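Local coordinates for CYCLIN domain-containing protein (Chaetomium thermophilum, PDB 6Z3U), which probably regulates a cyclin-dependent serine/threonine kinase, serving as the cyclin subunit of the CAK complex, at residues V90-L98 and K111-Y122; Q133-F141 and I153-R162. All coordinates share one frame; numbering follows the deposited sequence.

Interaction 1 (V90-L98 and K111-Y122)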
loop_
_atom_site.group_PDB
_atom_site.type_symbol
_atom_site.label_atom_id
_atom_site.label_comp_id
_atom_site.label_asym_id
_atom_site.label_seq_id
_atom_site.Cartn_x
_atom_site.Cartn_y
_atom_site.Cartn_z
ATOM N N VAL A 90 -4.919 -9.157 24.755
ATOM C CA VAL A 90 -4.828 -8.767 23.351
ATOM C C VAL A 90 -6.098 -9.167 22.612
ATOM O O VAL A 90 -6.636 -8.398 21.808
ATOM C CB VAL A 90 -3.578 -9.385 22.700
ATOM C CG1 VAL A 90 -3.596 -9.161 21.194
ATOM C CG2 VAL A 90 -2.324 -8.799 23.312
ATOM N N THR A 91 -6.601 -10.374 22.881
ATOM C CA THR A 91 -7.828 -10.820 22.232
ATOM C C THR A 91 -9.016 -9.978 22.675
ATOM O O THR A 91 -9.874 -9.625 21.858
ATOM C CB THR A 91 -8.070 -12.298 22.542
ATOM O OG1 THR A 91 -6.889 -13.049 22.230
ATOM C CG2 THR A 91 -9.232 -12.839 21.727
ATOM N N PHE A 92 -9.082 -9.645 23.965
ATOM C CA PHE A 92 -10.186 -8.832 24.464
ATOM C C PHE A 92 -10.178 -7.450 23.821
ATOM O O PHE A 92 -11.221 -6.949 23.384
ATOM C CB PHE A 92 -10.103 -8.726 25.990
ATOM C CG PHE A 92 -11.024 -7.695 26.580
ATOM C CD1 PHE A 92 -12.375 -7.957 26.736
ATOM C CD2 PHE A 92 -10.535 -6.466 26.992
ATOM C CE1 PHE A 92 -13.222 -7.010 27.281
ATOM C CE2 PHE A 92 -11.378 -5.516 27.539
ATOM C CZ PHE A 92 -12.724 -5.789 27.684
ATOM N N TYR A 93 -9.005 -6.821 23.747
ATOM C CA TYR A 93 -8.913 -5.476 23.195
ATOM C C TYR A 93 -8.963 -5.462 21.673
ATOM O O TYR A 93 -9.301 -4.426 21.090
ATOM C CB TYR A 93 -7.633 -4.796 23.688
ATOM C CG TYR A 93 -7.732 -4.332 25.126
ATOM C CD1 TYR A 93 -8.588 -3.297 25.482
ATOM C CD2 TYR A 93 -6.980 -4.932 26.128
ATOM C CE1 TYR A 93 -8.691 -2.872 26.794
ATOM C CE2 TYR A 93 -7.075 -4.512 27.446
ATOM C CZ TYR A 93 -7.933 -3.480 27.771
ATOM O OH TYR A 93 -8.039 -3.049 29.074
ATOM N N THR A 94 -8.635 -6.576 21.016
ATOM C CA THR A 94 -8.860 -6.664 19.576
ATOM C C THR A 94 -10.352 -6.661 19.260
ATOM O O THR A 94 -10.779 -6.089 18.250
ATOM C CB THR A 94 -8.197 -7.921 19.008
ATOM O OG1 THR A 94 -6.809 -7.936 19.363
ATOM C CG2 THR A 94 -8.323 -7.956 17.491
ATOM N N ALA A 95 -11.158 -7.307 20.107
ATOM C CA ALA A 95 -12.604 -7.267 19.921
ATOM C C ALA A 95 -13.153 -5.879 20.220
ATOM O O ALA A 95 -14.057 -5.400 19.527
ATOM C CB ALA A 95 -13.276 -8.314 20.808
ATOM N N GLU A 96 -12.622 -5.220 21.253
ATOM C CA GLU A 96 -13.042 -3.854 21.551
ATOM C C GLU A 96 -12.639 -2.910 20.427
ATOM O O GLU A 96 -13.383 -1.982 20.086
ATOM C CB GLU A 96 -12.442 -3.399 22.881
ATOM C CG GLU A 96 -12.952 -2.047 23.367
ATOM C CD GLU A 96 -12.500 -1.725 24.779
ATOM O OE1 GLU A 96 -11.316 -1.374 24.963
ATOM O OE2 GLU A 96 -13.329 -1.827 25.708
ATOM N N LEU A 97 -11.460 -3.130 19.843
ATOM C CA LEU A 97 -11.031 -2.331 18.700
ATOM C C LEU A 97 -12.027 -2.451 17.554
ATOM O O LEU A 97 -12.436 -1.445 16.963
ATOM C CB LEU A 97 -9.634 -2.775 18.262
ATOM C CG LEU A 97 -8.980 -2.033 17.097
ATOM C CD1 LEU A 97 -7.470 -2.016 17.268
ATOM C CD2 LEU A 97 -9.345 -2.671 15.767
ATOM N N LEU A 98 -12.437 -3.682 17.231
ATOM C CA LEU A 98 -13.408 -3.885 16.161
ATOM C C LEU A 98 -14.736 -3.216 16.493
ATOM O O LEU A 98 -15.332 -2.537 15.648
ATOM C CB LEU A 98 -13.606 -5.382 15.914
ATOM C CG LEU A 98 -12.412 -6.154 15.352
ATOM C CD1 LEU A 98 -12.735 -7.635 15.246
ATOM C CD2 LEU A 98 -12.008 -5.603 14.000
ATOM N N LYS A 111 -10.792 -1.587 9.443
ATOM C CA LYS A 111 -10.901 -2.388 10.657
ATOM C C LYS A 111 -9.882 -3.520 10.658
ATOM O O LYS A 111 -9.130 -3.699 11.621
ATOM C CB LYS A 111 -12.314 -2.958 10.782
ATOM C CG LYS A 111 -13.414 -1.923 10.877
ATOM C CD LYS A 111 -14.781 -2.592 10.862
ATOM C CE LYS A 111 -15.900 -1.570 10.902
ATOM N NZ LYS A 111 -17.095 -2.026 10.142
ATOM N N ALA A 112 -9.843 -4.294 9.571
ATOM C CA ALA A 112 -8.957 -5.450 9.521
ATOM C C ALA A 112 -7.495 -5.032 9.604
ATOM O O ALA A 112 -6.683 -5.716 10.239
ATOM C CB ALA A 112 -9.219 -6.249 8.244
ATOM N N THR A 113 -7.138 -3.912 8.969
ATOM C CA THR A 113 -5.759 -3.438 9.031
ATOM C C THR A 113 -5.412 -2.931 10.425
ATOM O O THR A 113 -4.331 -3.229 10.949
ATOM C CB THR A 113 -5.538 -2.337 7.997
ATOM O OG1 THR A 113 -5.619 -2.895 6.681
ATOM C CG2 THR A 113 -4.173 -1.691 8.190
ATOM N N ALA A 114 -6.309 -2.156 11.037
ATOM C CA ALA A 114 -6.067 -1.668 12.391
ATOM C C ALA A 114 -5.921 -2.826 13.368
ATOM O O ALA A 114 -5.015 -2.835 14.209
ATOM C CB ALA A 114 -7.202 -0.739 12.822
ATOM N N ALA A 115 -6.815 -3.813 13.278
ATOM C CA ALA A 115 -6.724 -4.969 14.163
ATOM C C ALA A 115 -5.412 -5.717 13.959
ATOM O O ALA A 115 -4.763 -6.123 14.931
ATOM C CB ALA A 115 -7.912 -5.901 13.928
ATOM N N THR A 116 -5.000 -5.901 12.701
ATOM C CA THR A 116 -3.761 -6.620 12.425
ATOM C C THR A 116 -2.551 -5.865 12.964
ATOM O O THR A 116 -1.643 -6.470 13.546
ATOM C CB THR A 116 -3.617 -6.862 10.922
ATOM O OG1 THR A 116 -4.730 -7.634 10.452
ATOM C CG2 THR A 116 -2.324 -7.609 10.622
ATOM N N PHE A 117 -2.515 -4.542 12.776
ATOM C CA PHE A 117 -1.457 -3.744 13.387
ATOM C C PHE A 117 -1.432 -3.937 14.900
ATOM O O PHE A 117 -0.359 -4.009 15.509
ATOM C CB PHE A 117 -1.641 -2.262 13.055
ATOM C CG PHE A 117 -1.323 -1.900 11.628
ATOM C CD1 PHE A 117 -0.725 -2.809 10.769
ATOM C CD2 PHE A 117 -1.618 -0.633 11.151
ATOM C CE1 PHE A 117 -0.435 -2.464 9.463
ATOM C CE2 PHE A 117 -1.329 -0.280 9.845
ATOM C CZ PHE A 117 -0.738 -1.198 9.000
ATOM N N PHE A 118 -2.609 -4.012 15.524
ATOM C CA PHE A 118 -2.668 -4.209 16.968
ATOM C C PHE A 118 -2.070 -5.558 17.354
ATOM O O PHE A 118 -1.247 -5.643 18.272
ATOM C CB PHE A 118 -4.116 -4.085 17.447
ATOM C CG PHE A 118 -4.268 -4.135 18.941
ATOM C CD1 PHE A 118 -4.110 -2.991 19.705
ATOM C CD2 PHE A 118 -4.598 -5.320 19.580
ATOM C CE1 PHE A 118 -4.254 -3.032 21.076
ATOM C CE2 PHE A 118 -4.747 -5.366 20.950
ATOM C CZ PHE A 118 -4.575 -4.221 21.700
ATOM N N LYS A 119 -2.464 -6.624 16.652
ATOM C CA LYS A 119 -1.926 -7.946 16.959
ATOM C C LYS A 119 -0.431 -8.010 16.682
ATOM O O LYS A 119 0.327 -8.624 17.441
ATOM C CB LYS A 119 -2.652 -9.019 16.147
ATOM C CG LYS A 119 -4.118 -9.196 16.490
ATOM C CD LYS A 119 -4.753 -10.288 15.636
ATOM C CE LYS A 119 -4.776 -11.632 16.352
ATOM N NZ LYS A 119 -5.428 -11.575 17.693
ATOM N N ARG A 120 0.012 -7.380 15.594
ATOM C CA ARG A 120 1.432 -7.388 15.269
ATOM C C ARG A 120 2.239 -6.564 16.263
ATOM O O ARG A 120 3.384 -6.914 16.571
ATOM C CB ARG A 120 1.640 -6.857 13.851
ATOM C CG ARG A 120 1.134 -7.780 12.757
ATOM C CD ARG A 120 1.398 -7.175 11.396
ATOM N NE ARG A 120 0.913 -8.012 10.307
ATOM C CZ ARG A 120 1.078 -7.727 9.021
ATOM N NH1 ARG A 120 1.715 -6.619 8.662
ATOM N NH2 ARG A 120 0.607 -8.547 8.094
ATOM N N PHE A 121 1.663 -5.480 16.785
ATOM C CA PHE A 121 2.392 -4.648 17.734
ATOM C C PHE A 121 2.717 -5.423 19.004
ATOM O O PHE A 121 3.830 -5.322 19.534
ATOM C CB PHE A 121 1.574 -3.399 18.067
ATOM C CG PHE A 121 2.225 -2.495 19.078
ATOM C CD1 PHE A 121 3.179 -1.569 18.688
ATOM C CD2 PHE A 121 1.882 -2.571 20.419
ATOM C CE1 PHE A 121 3.778 -0.736 19.617
ATOM C CE2 PHE A 121 2.479 -1.742 21.351
ATOM C CZ PHE A 121 3.428 -0.824 20.949
ATOM N N TYR A 122 1.764 -6.214 19.495
ATOM C CA TYR A 122 1.880 -6.881 20.782
ATOM C C TYR A 122 2.437 -8.297 20.673
ATOM O O TYR A 122 2.271 -9.089 21.608
ATOM C CB TYR A 122 0.519 -6.888 21.483
ATOM C CG TYR A 122 0.223 -5.578 22.180
ATOM C CD1 TYR A 122 1.121 -5.043 23.090
ATOM C CD2 TYR A 122 -0.937 -4.861 21.905
ATOM C CE1 TYR A 122 0.872 -3.849 23.723
ATOM C CE2 TYR A 122 -1.196 -3.658 22.538
ATOM C CZ TYR A 122 -0.282 -3.159 23.444
ATOM O OH TYR A 122 -0.509 -1.968 24.088
#
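Phe118 drives its ring as a knob into a hole formed by Val90, Tyr93, Thr94 and Leu97. The ring reaches across toward the facing helix because chi1 (-174°) sets CG opposite the backbone N. Phe118 CZ ends 3.7 Å from Tyr93 CB, and Val90 O meets the ring at its edge, near its plane, 3.7 Å from Phe118 CE2. Thr94 OG1 also lies obliquely against the ring, 3.4 Å from Phe118 CD2.

The remaining apolar packing runs along both helices. At one end, Val90 CG2 touches Tyr122 CB at 3.9 Å, while the Tyr122 ring sets its CD2 over one face of Phe118 and so lines the knob from its own helix. In the middle, Leu97 forks: CD1 rests 3.9 Å from Phe118 CB, and CD2 spans Ala114 and Ala115, 4.0 Å from Ala115 CB. The Ala115 methyl also receives Leu98 CD2 and Thr94 CG2, and the small alanine lets the backbones come close, with Thr94 CA and Ala115 CA 6.1 Å apart.

Three polar ends find their partners outside the two segments. Tyr93 OH bonds Arg354 NE, Tyr122 OH bonds Tyr130 O, and Lys111 NZ forms a salt bridge with Asp102, leaving Lys111 CB to pack against Leu98 CD2. Lys119 CG lies near Thr94 OG1.

The two axes approach to 9.8 Å and run nearly antiparallel, at 158°. Helices 83-103 and 108-124 are successive and joined by a short connection, so the contact is an antiparallel helical hairpin with a buried aromatic knob at its heart, part of the all-helical cyclin box fold.

Interaction 2 (Q133-F141 and I153-R162)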
loop_
_atom_site.group_PDB
_atom_site.type_symbol
_atom_site.label_atom_id
_atom_site.label_comp_id
_atom_site.label_asym_id
_atom_site.label_seq_id
_atom_site.Cartn_x
_atom_site.Cartn_y
_atom_site.Cartn_z
ATOM N N GLN A 133 -4.890 -0.102 26.162
ATOM C CA GLN A 133 -6.046 0.778 26.063
ATOM C C GLN A 133 -5.782 1.925 25.099
ATOM O O GLN A 133 -6.699 2.389 24.413
ATOM C CB GLN A 133 -6.409 1.321 27.447
ATOM C CG GLN A 133 -7.764 2.001 27.517
ATOM C CD GLN A 133 -8.899 1.007 27.673
ATOM O OE1 GLN A 133 -8.878 0.160 28.568
ATOM N NE2 GLN A 133 -9.892 1.098 26.795
ATOM N N GLU A 134 -4.534 2.393 25.031
ATOM C CA GLU A 134 -4.151 3.484 24.145
ATOM C C GLU A 134 -3.773 2.983 22.754
ATOM O O GLU A 134 -4.222 3.541 21.748
ATOM C CB GLU A 134 -2.988 4.271 24.757
ATOM C CG GLU A 134 -3.303 4.909 26.105
ATOM C CD GLU A 134 -4.402 5.953 26.016
ATOM O OE1 GLU A 134 -5.582 5.596 26.228
ATOM O OE2 GLU A 134 -4.090 7.125 25.714
ATOM N N MET A 135 -2.941 1.941 22.680
ATOM C CA MET A 135 -2.563 1.389 21.384
ATOM C C MET A 135 -3.777 0.967 20.568
ATOM O O MET A 135 -3.690 0.899 19.337
ATOM C CB MET A 135 -1.628 0.193 21.573
ATOM C CG MET A 135 -0.274 0.532 22.188
ATOM S SD MET A 135 0.719 1.675 21.205
ATOM C CE MET A 135 0.279 3.234 21.965
ATOM N N LEU A 136 -4.904 0.683 21.221
ATOM C CA LEU A 136 -6.125 0.359 20.491
ATOM C C LEU A 136 -6.530 1.511 19.578
ATOM O O LEU A 136 -6.813 1.311 18.392
ATOM C CB LEU A 136 -7.242 0.024 21.482
ATOM C CG LEU A 136 -8.622 -0.339 20.930
ATOM C CD1 LEU A 136 -9.385 -1.149 21.966
ATOM C CD2 LEU A 136 -9.422 0.891 20.534
ATOM N N LEU A 137 -6.557 2.731 20.118
ATOM C CA LEU A 137 -6.911 3.891 19.309
ATOM C C LEU A 137 -5.848 4.181 18.258
ATOM O O LEU A 137 -6.170 4.586 17.135
ATOM C CB LEU A 137 -7.121 5.106 20.210
ATOM C CG LEU A 137 -8.489 5.199 20.883
ATOM C CD1 LEU A 137 -8.469 6.205 22.022
ATOM C CD2 LEU A 137 -9.543 5.574 19.857
ATOM N N VAL A 138 -4.573 3.987 18.605
ATOM C CA VAL A 138 -3.496 4.256 17.656
ATOM C C VAL A 138 -3.600 3.332 16.450
ATOM O O VAL A 138 -3.405 3.756 15.305
ATOM C CB VAL A 138 -2.130 4.116 18.353
ATOM C CG1 VAL A 138 -1.006 4.324 17.357
ATOM C CG2 VAL A 138 -2.021 5.100 19.513
ATOM N N ALA A 139 -3.915 2.056 16.686
ATOM C CA ALA A 139 -4.020 1.108 15.581
ATOM C C ALA A 139 -5.158 1.470 14.635
ATOM O O ALA A 139 -5.065 1.215 13.430
ATOM C CB ALA A 139 -4.214 -0.308 16.123
ATOM N N LEU A 140 -6.239 2.051 15.162
ATOM C CA LEU A 140 -7.326 2.505 14.299
ATOM C C LEU A 140 -6.924 3.748 13.514
ATOM O O LEU A 140 -7.223 3.859 12.320
ATOM C CB LEU A 140 -8.575 2.782 15.134
ATOM C CG LEU A 140 -9.423 1.562 15.500
ATOM C CD1 LEU A 140 -10.375 1.894 16.636
ATOM C CD2 LEU A 140 -10.198 1.069 14.297
ATOM N N PHE A 141 -6.243 4.692 14.165
ATOM C CA PHE A 141 -5.831 5.912 13.479
ATOM C C PHE A 141 -4.793 5.613 12.405
ATOM O O PHE A 141 -4.887 6.117 11.280
ATOM C CB PHE A 141 -5.283 6.920 14.488
ATOM C CG PHE A 141 -4.890 8.233 13.878
ATOM C CD1 PHE A 141 -5.851 9.101 13.392
ATOM C CD2 PHE A 141 -3.559 8.602 13.799
ATOM C CE1 PHE A 141 -5.493 10.310 12.832
ATOM C CE2 PHE A 141 -3.194 9.810 13.245
ATOM C CZ PHE A 141 -4.162 10.666 12.761
ATOM N N ILE A 153 -6.503 14.581 13.225
ATOM C CA ILE A 153 -6.450 13.942 14.536
ATOM C C ILE A 153 -7.516 14.518 15.456
ATOM O O ILE A 153 -8.063 13.805 16.306
ATOM C CB ILE A 153 -5.039 14.080 15.138
ATOM C CG1 ILE A 153 -4.912 13.247 16.417
ATOM C CG2 ILE A 153 -4.720 15.539 15.430
ATOM C CD1 ILE A 153 -5.133 11.761 16.216
ATOM N N SER A 154 -7.842 15.803 15.300
ATOM C CA SER A 154 -8.890 16.397 16.123
ATOM C C SER A 154 -10.242 15.757 15.833
ATOM O O SER A 154 -11.014 15.475 16.756
ATOM C CB SER A 154 -8.949 17.906 15.893
ATOM O OG SER A 154 -9.290 18.203 14.550
ATOM N N ASP A 155 -10.546 15.517 14.555
ATOM C CA ASP A 155 -11.805 14.865 14.210
ATOM C C ASP A 155 -11.809 13.407 14.653
ATOM O O ASP A 155 -12.839 12.891 15.104
ATOM C CB ASP A 155 -12.059 14.961 12.704
ATOM C CG ASP A 155 -12.280 16.387 12.235
ATOM O OD1 ASP A 155 -12.731 17.222 13.049
ATOM O OD2 ASP A 155 -12.008 16.672 11.049
ATOM N N PHE A 156 -10.668 12.725 14.521
ATOM C CA PHE A 156 -10.577 11.342 14.975
ATOM C C PHE A 156 -10.827 11.243 16.475
ATOM O O PHE A 156 -11.528 10.336 16.938
ATOM C CB PHE A 156 -9.207 10.761 14.617
ATOM C CG PHE A 156 -9.055 9.308 14.965
ATOM C CD1 PHE A 156 -9.304 8.328 14.019
ATOM C CD2 PHE A 156 -8.667 8.920 16.238
ATOM C CE1 PHE A 156 -9.168 6.990 14.334
ATOM C CE2 PHE A 156 -8.532 7.583 16.558
ATOM C CZ PHE A 156 -8.782 6.617 15.604
ATOM N N ALA A 157 -10.255 12.166 17.254
ATOM C CA ALA A 157 -10.465 12.150 18.697
ATOM C C ALA A 157 -11.915 12.455 19.051
ATOM O O ALA A 157 -12.438 11.915 20.032
ATOM C CB ALA A 157 -9.528 13.151 19.372
ATOM N N LYS A 158 -12.572 13.321 18.273
ATOM C CA LYS A 158 -13.987 13.602 18.499
ATOM C C LYS A 158 -14.813 12.323 18.475
ATOM O O LYS A 158 -15.586 12.050 19.401
ATOM C CB LYS A 158 -14.508 14.564 17.430
ATOM C CG LYS A 158 -15.413 15.666 17.951
ATOM C CD LYS A 158 -15.806 16.707 16.885
ATOM C CE LYS A 158 -16.455 16.135 15.602
ATOM N NZ LYS A 158 -15.659 15.131 14.825
ATOM N N THR A 159 -14.664 11.528 17.414
ATOM C CA THR A 159 -15.524 10.366 17.230
ATOM C C THR A 159 -15.394 9.376 18.378
ATOM O O THR A 159 -16.339 8.632 18.663
ATOM C CB THR A 159 -15.197 9.686 15.903
ATOM O OG1 THR A 159 -13.827 9.270 15.906
ATOM C CG2 THR A 159 -15.425 10.642 14.740
ATOM N N PHE A 160 -14.242 9.347 19.048
ATOM C CA PHE A 160 -14.021 8.454 20.178
ATOM C C PHE A 160 -14.059 9.187 21.515
ATOM O O PHE A 160 -13.542 8.676 22.514
ATOM C CB PHE A 160 -12.693 7.716 20.009
ATOM C CG PHE A 160 -12.673 6.768 18.844
ATOM C CD1 PHE A 160 -12.840 5.409 19.036
ATOM C CD2 PHE A 160 -12.494 7.238 17.555
ATOM C CE1 PHE A 160 -12.824 4.537 17.966
ATOM C CE2 PHE A 160 -12.476 6.369 16.481
ATOM C CZ PHE A 160 -12.642 5.018 16.688
ATOM N N GLY A 161 -14.666 10.369 21.555
ATOM C CA GLY A 161 -14.810 11.082 22.819
ATOM C C GLY A 161 -13.507 11.294 23.555
ATOM O O GLY A 161 -13.477 11.257 24.792
ATOM N N ARG A 162 -12.419 11.516 22.821
ATOM C CA ARG A 162 -11.109 11.758 23.411
ATOM C C ARG A 162 -10.847 13.259 23.415
ATOM O O ARG A 162 -10.831 13.894 22.355
ATOM C CB ARG A 162 -10.018 11.016 22.639
ATOM C CG ARG A 162 -8.620 11.167 23.229
ATOM C CD ARG A 162 -8.551 10.668 24.666
ATOM N NE ARG A 162 -8.945 9.265 24.779
ATOM C CZ ARG A 162 -8.095 8.243 24.872
ATOM N NH1 ARG A 162 -6.785 8.447 24.873
ATOM N NH2 ARG A 162 -8.565 7.007 24.970
#
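Helix 133-141 and helix 153-159 cross at 127° with axes 11.6 Å apart at closest approach, Phe141 facing Phe156 and Leu137 facing Phe160. Phe141 turns its edge to the face of Phe156 in a T-shaped pair, centroids 5.0 Å apart and planes at 72°, while Ile153 CD1 sits over the face of the Phe141 ring, 3.8 Å from its centroid, a CH-pi contact. On the opposite side of Phe156 lies Phe160 CE2. Leu137 divides its branches: CD2 makes a CH-pi contact over the face of Phe160, and CD1 lies over the guanidinium of Arg162.

Arg162 NH1 donates to the syn side of Glu134 OE2 at 3.1 Å, and weakly to OE1, in a salt bridge whose two planar groups are nearly coplanar (11°). A leucine in place of Arg162 would probably leave the Glu134 carboxylate without this mate and free to turn. A Schellman motif with Gly161 as C-prime residue ends the helix and brings Arg162 back toward Glu134.

Ile153 N bonds Asp132 of the neighbouring kinase chain, so this aromatic-rich helix packing of the cyclin box borders the kinase interface.

Both contacts are largely buried helix pairings of one cyclin box, but interaction 1 lies about 4 Å from the centre of the chain and interaction 2 about 17 Å from it (centre to centre). They share no helix, yet helix 108-124 is followed directly by helix 132-146, and the two meet where Leu140 packs on Ala114, Ala139 on Phe118 and Met135 on Tyr122. Helix 132-146 thus has one side on the hairpin of interaction 1 and another on 153-162. The central contact is aliphatic around one aromatic knob, without a salt bridge between its segments. The outer one relies on clustered phenylalanines and a salt bridge between partly exposed residues, next to the kinase.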